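Local coordinates for PTS system, lactose-specific IIBC components (Streptococcus pneumoniae, PDB 3NBM), which probably carries a phosphoryl group during lactose uptake, as the IIB domain of a phosphoenolpyruvate-dependent phosphotransferase system, at residues Asn24-Gly29 against Val37-Gly42; Asp49-Tyr54 against Arg68-Asp73. All coordinates share one frame; numbering follows the deposited sequence. Where two conformers were deposited one is given.

Interaction 1 of 2, residues Asn24-Gly29 against Val37-Gly42; sequences NAINEG and VIANSG
Helix segment Asn24-Gly29 runs nearly antiparallel to strand segment Val37-Gly42, at 164° between their directions and 7.3 Å between their axes, and it comes nearest where Asn27 lies beside Ile38. The polar half of the contact is a two-point grip by the Asn27 amide on the backbone of Ala39. Ala39 N donates to Asn27 OD1 at 2.8 Å, while Asn27 ND2 returns a bond of 2.9 Å to Ala39 O. This second bond lies in the plane of the peptide carbonyl and falls on a lone pair; the first arrives slightly tilted from the side-chain carbonyl plane. CG of Asn27 stands anti to its own carbonyl carbon (chi1 -72°), a setting that swings the amide off the helix and across to the strand. Strand 37-43 is an edge strand of the parallel four-stranded sheet, reached from strand 7-13 through helix 18-33 in a beta-alpha-beta unit. Ile38 and Asn40 use their backbones to pair with strand 7-13, whereas Ala39 turns its N-H and C=O to the other edge, where the Asn27 amide takes the place of a neighbouring strand. Bonding at both ends would hold that amide against rotation. Alongside, Ile26 CG2 rests against Val37 CG1 at 3.8 Å and against Ala39 CB at the same 3.8 Å, the Ile26 and Val37 side chains crossing at about a right angle. Ala99 and Val103 of helix 96-105 also touch Ile26. On the more open flank, the methyl CD1 of Ile38 reaches back to Asn27 OD1 at 3.6 Å.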
ATOM      1  N   ASN A  24      -1.461   7.588   5.280  1.00  7.00           N
ATOM      2  CA  ASN A  24      -1.103   8.517   6.342  1.00  8.28           C
ATOM      3  C   ASN A  24      -0.387   7.835   7.502  1.00  7.32           C
ATOM      4  O   ASN A  24       0.598   8.362   8.027  1.00  8.36           O
ATOM      5  CB  ASN A  24      -2.330   9.222   6.912  1.00  9.62           C
ATOM      6  CG  ASN A  24      -2.960  10.195   5.931  1.00 12.63           C
ATOM      7  OD1 ASN A  24      -2.335  10.638   4.969  1.00 15.31           O
ATOM      8  ND2 ASN A  24      -4.208  10.559   6.194  1.00 16.24           N
ATOM      9  N   ALA A  25      -0.878   6.669   7.914  1.00  7.49           N
ATOM     10  CA  ALA A  25      -0.259   5.925   9.010  1.00  7.72           C
ATOM     11  C   ALA A  25       1.166   5.508   8.641  1.00  7.27           C
ATOM     12  O   ALA A  25       2.082   5.622   9.460  1.00  7.98           O
ATOM     13  CB  ALA A  25      -1.134   4.716   9.410  1.00  8.48           C
ATOM     14  N   ILE A  26       1.352   5.015   7.419  1.00  6.72           N
ATOM     15  CA  ILE A  26       2.673   4.602   6.967  1.00  6.59           C
ATOM     16  C   ILE A  26       3.618   5.795   6.996  1.00  6.79           C
ATOM     17  O   ILE A  26       4.751   5.704   7.495  1.00  7.97           O
ATOM     18  CB  ILE A  26       2.620   4.020   5.543  1.00  6.51           C
ATOM     19  CG1 ILE A  26       1.865   2.687   5.526  1.00  6.98           C
ATOM     20  CG2 ILE A  26       4.056   3.900   4.969  1.00  7.31           C
ATOM     21  CD1 ILE A  26       1.460   2.218   4.132  1.00  7.32           C
ATOM     22  N   ASN A  27       3.163   6.917   6.449  1.00  6.92           N
ATOM     23  CA  ASN A  27       3.992   8.112   6.401  1.00  7.95           C
ATOM     24  C   ASN A  27       4.335   8.642   7.784  1.00  7.96           C
ATOM     25  O   ASN A  27       5.458   9.085   8.015  1.00  9.36           O
ATOM     26  CB  ASN A  27       3.347   9.217   5.562  1.00  7.16           C
ATOM     27  CG  ASN A  27       3.371   8.909   4.090  1.00  7.24           C
ATOM     28  OD1 ASN A  27       4.281   8.226   3.621  1.00  7.46           O
ATOM     29  ND2 ASN A  27       2.412   9.457   3.338  1.00  7.84           N
ATOM     30  N   GLU A  28       3.382   8.615   8.709  1.00  8.59           N
ATOM     31  CA  GLU A  28       3.667   9.070  10.060  1.00  9.68           C
ATOM     32  C   GLU A  28       4.690   8.117  10.694  1.00  9.32           C
ATOM     33  O   GLU A  28       5.624   8.558  11.387  1.00 10.09           O
ATOM     34  CB  GLU A  28       2.375   9.141  10.881  1.00 11.16           C
ATOM     35  CG  GLU A  28       2.579   9.598  12.353  1.00 16.16           C
ATOM     36  CD  GLU A  28       1.272   9.802  13.173  1.00 20.81           C
ATOM     37  OE1 GLU A  28       0.141   9.723  12.614  1.00 24.53           O
ATOM     38  OE2 GLU A  28       1.409  10.080  14.399  1.00 23.41           O
ATOM     39  N   GLY A  29       4.516   6.816  10.510  1.00  8.66           N
ATOM     40  CA  GLY A  29       5.467   5.875  11.082  1.00  9.07           C
ATOM     41  C   GLY A  29       6.847   6.063  10.471  1.00  8.82           C
ATOM     42  O   GLY A  29       7.863   6.070  11.164  1.00  9.30           O
ATOM     43  N   VAL A  37      10.679   5.831   3.354  1.00  8.40           N
ATOM     44  CA  VAL A  37       9.449   5.311   2.780  1.00  8.10           C
ATOM     45  C   VAL A  37       8.500   6.462   2.552  1.00  7.65           C
ATOM     46  O   VAL A  37       8.380   7.358   3.406  1.00  8.57           O
ATOM     47  CB  VAL A  37       8.737   4.299   3.727  1.00  8.78           C
ATOM     48  CG1 VAL A  37       7.432   3.852   3.131  1.00 11.36           C
ATOM     49  CG2 VAL A  37       9.610   3.098   4.075  1.00 10.40           C
ATOM     50  N   ILE A  38       7.845   6.458   1.389  1.00  7.12           N
ATOM     51  CA  ILE A  38       6.698   7.337   1.134  1.00  6.81           C
ATOM     52  C   ILE A  38       5.529   6.481   0.638  1.00  5.94           C
ATOM     53  O   ILE A  38       5.714   5.593  -0.188  1.00  6.89           O
ATOM     54  CB  ILE A  38       7.026   8.447   0.089  1.00  8.65           C
ATOM     55  CG1 ILE A  38       5.843   9.367  -0.181  1.00 12.46           C
ATOM     56  CG2 ILE A  38       7.513   7.857  -1.234  1.00 10.73           C
ATOM     57  CD1 ILE A  38       5.510  10.214   0.888  1.00 16.16           C
ATOM     58  N   ALA A  39       4.351   6.774   1.170  1.00  5.73           N
ATOM     59  CA  ALA A  39       3.105   6.155   0.740  1.00  5.61           C
ATOM     60  C   ALA A  39       2.158   7.167   0.141  1.00  5.81           C
ATOM     61  O   ALA A  39       1.937   8.242   0.714  1.00  7.62           O
ATOM     62  CB  ALA A  39       2.423   5.451   1.902  1.00  6.47           C
ATOM     63  N   ASN A  40       1.560   6.785  -0.974  1.00  5.98           N
ATOM     64  CA  ASN A  40       0.461   7.518  -1.580  1.00  6.51           C
ATOM     65  C   ASN A  40      -0.773   6.677  -1.592  1.00  5.54           C
ATOM     66  O   ASN A  40      -0.707   5.460  -1.385  1.00  6.25           O
ATOM     67  CB  ASN A  40       0.811   7.961  -2.996  1.00  7.40           C
ATOM     68  CG  ASN A  40       1.921   8.931  -3.024  1.00  9.12           C
ATOM     69  OD1 ASN A  40       2.980   8.630  -3.527  1.00 11.59           O
ATOM     70  ND2 ASN A  40       1.689  10.116  -2.438  1.00  9.81           N
ATOM     71  N   SER A  41      -1.902   7.327  -1.841  1.00  6.67           N
ATOM     72  CA  SER A  41      -3.193   6.649  -1.963  1.00  7.65           C
ATOM     73  C   SER A  41      -3.828   6.970  -3.304  1.00  7.26           C
ATOM     74  O   SER A  41      -3.563   8.003  -3.909  1.00  7.71           O
ATOM     75  CB  SER A  41      -4.124   7.055  -0.813  1.00  8.67           C
ATOM     76  OG  SER A  41      -4.388   8.421  -0.817  1.00 11.69           O
ATOM     77  N   GLY A  42      -4.682   6.079  -3.742  1.00  7.08           N
ATOM     78  CA  GLY A  42      -5.388   6.275  -4.979  1.00  8.18           C
ATOM     79  C   GLY A  42      -6.532   5.317  -5.117  1.00  7.40           C
ATOM     80  O   GLY A  42      -6.703   4.388  -4.309  1.00  7.47           O
TER

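Interaction 2 of 2, residues Asp49-Tyr54 against Arg68-Asp73; sequences DIMGVY and REMKVD
Selenomethionine Met51 reaches from a short 3-10 turn to Asp73 on the helix, and nearly all of the close packing between Asp49-Tyr54 and Arg68-Asp73 is made by the end of this one side chain. Its CE methyl comes to 3.9 Å from Asp73 CB and its SE atom to 4.1 Å from the same carbon, so the selenium-methyl end lies over the base of the aspartate, the two side chains crossing at about a right angle. CE also approaches the backbone carbon C of Asp73 at 4.0 Å. CG of Met51 sits between its backbone N and carbonyl carbon (chi1 60°), the chain then runs extended to SE, and a bend at the last torsion (chi3 -66°) turns the methyl to the helix. The loop holding the 3-10 turn connects strand 37-43 to strand 56-59, and helix 67-74 follows the latter, on the face of this open alpha/beta sheet away from helix 18-33. Ile57 of strand 56-59 touches both Met51 and Met70, and Ile79 covers Met51 further, so the selenoether end is buried among apolar groups. In the conformer given, Met70 packs on Leu12, Leu59 and Ile81; its approach to the Met51 methyl is doubtful, since a second conformer was deposited. By contrast, the outer side is loose: beyond Met51 the loop segment sends no side chain to the helix, and its neighbours Ile50 and Gly52 are exposed. Asp73 lends only its aliphatic and backbone carbons to the contact, its carboxylate directed away from the selenium, on a residue that is only partly exposed.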
ATOM      1  N   ASP A  49      -1.071   3.165 -15.346  1.00  9.69           N
ATOM      2  CA  ASP A  49       0.154   3.753 -15.894  1.00 11.31           C
ATOM      3  C   ASP A  49       1.141   4.165 -14.830  1.00 10.78           C
ATOM      4  O   ASP A  49       2.329   4.266 -15.131  1.00 14.59           O
ATOM      5  CB  ASP A  49      -0.154   4.971 -16.753  1.00 12.24           C
ATOM      6  CG  ASP A  49      -0.833   4.613 -18.060  1.00 13.71           C
ATOM      7  OD1 ASP A  49      -0.416   3.653 -18.748  1.00 21.42           O
ATOM      8  OD2 ASP A  49      -1.801   5.274 -18.385  1.00 16.11           O
ATOM      9  N   ILE A  50       0.688   4.458 -13.608  1.00  9.52           N
ATOM     10  CA  ILE A  50       1.565   4.894 -12.538  1.00  8.62           C
ATOM     11  C   ILE A  50       2.098   3.756 -11.701  1.00  8.83           C
ATOM     12  O   ILE A  50       3.020   3.951 -10.921  1.00  8.55           O
ATOM     13  CB  ILE A  50       0.919   5.942 -11.604  1.00  7.82           C
ATOM     14  CG1 ILE A  50      -0.341   5.411 -10.885  1.00  8.95           C
ATOM     15  CG2 ILE A  50       0.591   7.218 -12.376  1.00  9.01           C
ATOM     16  CD1 ILE A  50      -0.816   6.269  -9.722  1.00  9.88           C
HETATM   17  N   MSE A  51       1.543   2.559 -11.841  1.00  9.45           N
HETATM   18  CA  MSE A  51       1.921   1.497 -10.922  1.00 10.12           C
HETATM   19  C   MSE A  51       3.419   1.175 -10.994  1.00 10.12           C
HETATM   20  O   MSE A  51       4.015   0.783  -9.999  1.00 10.14           O
HETATM   21  CB  MSE A  51       1.036   0.257 -11.104  1.00 10.86           C
HETATM   22  CG  MSE A  51       1.078  -0.364 -12.461  1.00 13.45           C
HETATM   23 SE   MSE A  51      -0.135  -1.917 -12.603  0.90 14.68          SE
HETATM   24  CE  MSE A  51       0.713  -3.100 -11.373  1.00 17.30           C
ATOM     25  N   GLY A  52       4.047   1.329 -12.165  1.00 11.00           N
ATOM     26  CA  GLY A  52       5.458   1.079 -12.291  1.00 12.47           C
ATOM     27  C   GLY A  52       6.381   2.006 -11.544  1.00 12.08           C
ATOM     28  O   GLY A  52       7.564   1.708 -11.374  1.00 14.38           O
ATOM     29  N   VAL A  53       5.856   3.123 -11.058  1.00  9.49           N
ATOM     30  CA  VAL A  53       6.608   4.043 -10.217  1.00  9.91           C
ATOM     31  C   VAL A  53       6.833   3.446  -8.821  1.00  7.93           C
ATOM     32  O   VAL A  53       7.727   3.868  -8.087  1.00  9.26           O
ATOM     33  CB  VAL A  53       5.804   5.431 -10.081  1.00 10.82           C
ATOM     34  CG1 VAL A  53       6.328   6.337  -8.956  1.00 13.44           C
ATOM     35  CG2 VAL A  53       5.742   6.137 -11.450  1.00 13.61           C
ATOM     36  N   TYR A  54       5.973   2.504  -8.429  1.00  7.01           N
ATOM     37  CA  TYR A  54       5.923   2.027  -7.056  1.00  6.00           C
ATOM     38  C   TYR A  54       6.640   0.692  -6.893  1.00  5.86           C
ATOM     39  O   TYR A  54       6.763  -0.106  -7.813  1.00  8.00           O
ATOM     40  CB  TYR A  54       4.455   1.973  -6.582  1.00  6.01           C
ATOM     41  CG  TYR A  54       3.907   3.359  -6.420  1.00  5.91           C
ATOM     42  CD1 TYR A  54       4.106   4.036  -5.260  1.00  5.83           C
ATOM     43  CD2 TYR A  54       3.251   4.031  -7.450  1.00  6.88           C
ATOM     44  CE1 TYR A  54       3.691   5.341  -5.100  1.00  6.46           C
ATOM     45  CE2 TYR A  54       2.837   5.342  -7.291  1.00  7.89           C
ATOM     46  CZ  TYR A  54       3.055   5.983  -6.102  1.00  7.16           C
ATOM     47  OH  TYR A  54       2.655   7.309  -5.944  1.00  9.05           O
ATOM     48  N   ARG A  68      -5.602 -11.126  -7.751  1.00  9.96           N
ATOM     49  CA  ARG A  68      -5.001 -11.997  -8.761  1.00 10.27           C
ATOM     50  C   ARG A  68      -4.656 -11.233 -10.021  1.00  9.20           C
ATOM     51  O   ARG A  68      -3.562 -11.417 -10.584  1.00  9.17           O
ATOM     52  CB  ARG A  68      -5.949 -13.167  -9.086  1.00 12.66           C
ATOM     53  N   GLU A  69      -5.573 -10.402 -10.506  1.00  8.69           N
ATOM     54  CA  GLU A  69      -5.296  -9.689 -11.730  1.00  8.97           C
ATOM     55  C   GLU A  69      -4.176  -8.674 -11.529  1.00  7.95           C
ATOM     56  O   GLU A  69      -3.346  -8.506 -12.415  1.00  8.44           O
ATOM     57  CB  GLU A  69      -6.551  -9.085 -12.366  1.00 10.93           C
ATOM     58  CG  GLU A  69      -7.132  -7.952 -11.665  1.00 10.67           C
ATOM     59  CD  GLU A  69      -8.602  -7.713 -12.047  1.00 11.08           C
ATOM     60  OE1 GLU A  69      -9.426  -8.551 -11.749  1.00 15.35           O
ATOM     61  OE2 GLU A  69      -8.915  -6.678 -12.617  1.00 13.22           O
HETATM   62  N   MSE A  70      -4.138  -8.010 -10.375  1.00  7.45           N
HETATM   63  CA  MSE A  70      -3.066  -7.104 -10.100  0.70  7.37           C
HETATM   64  C   MSE A  70      -1.711  -7.834 -10.016  1.00  7.84           C
HETATM   65  O   MSE A  70      -0.708  -7.301 -10.500  1.00  8.10           O
HETATM   66  CB  MSE A  70      -3.354  -6.331  -8.833  0.70  9.29           C
HETATM   67  CG  MSE A  70      -2.202  -5.505  -8.469  0.70 10.49           C
HETATM   68 SE   MSE A  70      -2.568  -3.961  -7.413  0.65 10.14          SE
HETATM   69  CE  MSE A  70      -2.701  -2.743  -8.793  0.70 12.51           C
ATOM     70  N   LYS A  71      -1.699  -9.052  -9.464  1.00  8.22           N
ATOM     71  CA  LYS A  71      -0.438  -9.830  -9.457  0.50  9.39           C
ATOM     72  C   LYS A  71       0.046 -10.091 -10.862  1.00  9.50           C
ATOM     73  O   LYS A  71       1.253 -10.017 -11.138  1.00 10.78           O
ATOM     74  CB  LYS A  71      -0.534 -11.172  -8.734  0.50 10.26           C
ATOM     75  CG  LYS A  71      -0.579 -11.052  -7.245  0.50 11.52           C
ATOM     76  CD  LYS A  71       0.781 -10.800  -6.634  0.50 13.52           C
ATOM     77  CE  LYS A  71       1.697 -12.030  -6.702  0.50 13.50           C
ATOM     78  NZ  LYS A  71       3.118 -11.629  -6.433  0.50 13.90           N
ATOM     79  N   VAL A  72      -0.867 -10.393 -11.793  1.00  8.08           N
ATOM     80  CA  VAL A  72      -0.454 -10.586 -13.177  1.00  8.95           C
ATOM     81  C   VAL A  72       0.103  -9.283 -13.738  1.00 10.54           C
ATOM     82  O   VAL A  72       1.168  -9.273 -14.345  1.00 12.83           O
ATOM     83  CB  VAL A  72      -1.590 -11.171 -14.048  1.00  8.71           C
ATOM     84  CG1 VAL A  72      -1.120 -11.278 -15.502  1.00 10.99           C
ATOM     85  CG2 VAL A  72      -1.990 -12.535 -13.552  1.00  9.70           C
ATOM     86  N   ASP A  73      -0.567  -8.168 -13.492  1.00 11.18           N
ATOM     87  CA  ASP A  73      -0.080  -6.850 -13.957  1.00 12.51           C
ATOM     88  C   ASP A  73       1.288  -6.508 -13.374  1.00 13.11           C
ATOM     89  O   ASP A  73       2.141  -5.882 -14.073  1.00 16.50           O
ATOM     90  CB  ASP A  73      -1.067  -5.762 -13.581  1.00 12.76           C
ATOM     91  CG  ASP A  73      -2.369  -5.876 -14.315  1.00 11.47           C
ATOM     92  OD1 ASP A  73      -2.387  -6.500 -15.395  1.00 16.94           O
ATOM     93  OD2 ASP A  73      -3.380  -5.306 -13.837  1.00 14.46           O
TER

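The two contacts lie on opposite sides of the chain's centre, with centres about 18 Å apart, and pack against opposite faces of the parallel sheet. Interaction 1 is the more central and larger of the two, joining a helix to the edge strand through directional amide bonds beside an apolar patch. Interaction 2 is smaller and further out, and it has no hydrogen bonds across it: a loop and a helix meet through the end of one buried selenomethionine. No helix or strand is shared between them. They nevertheless touch where Asn40 OD1 of 37-42 and Tyr54 OH of 49-54 make a probable hydrogen bond of 2.8 Å, tying the edge strand to the loop that follows it.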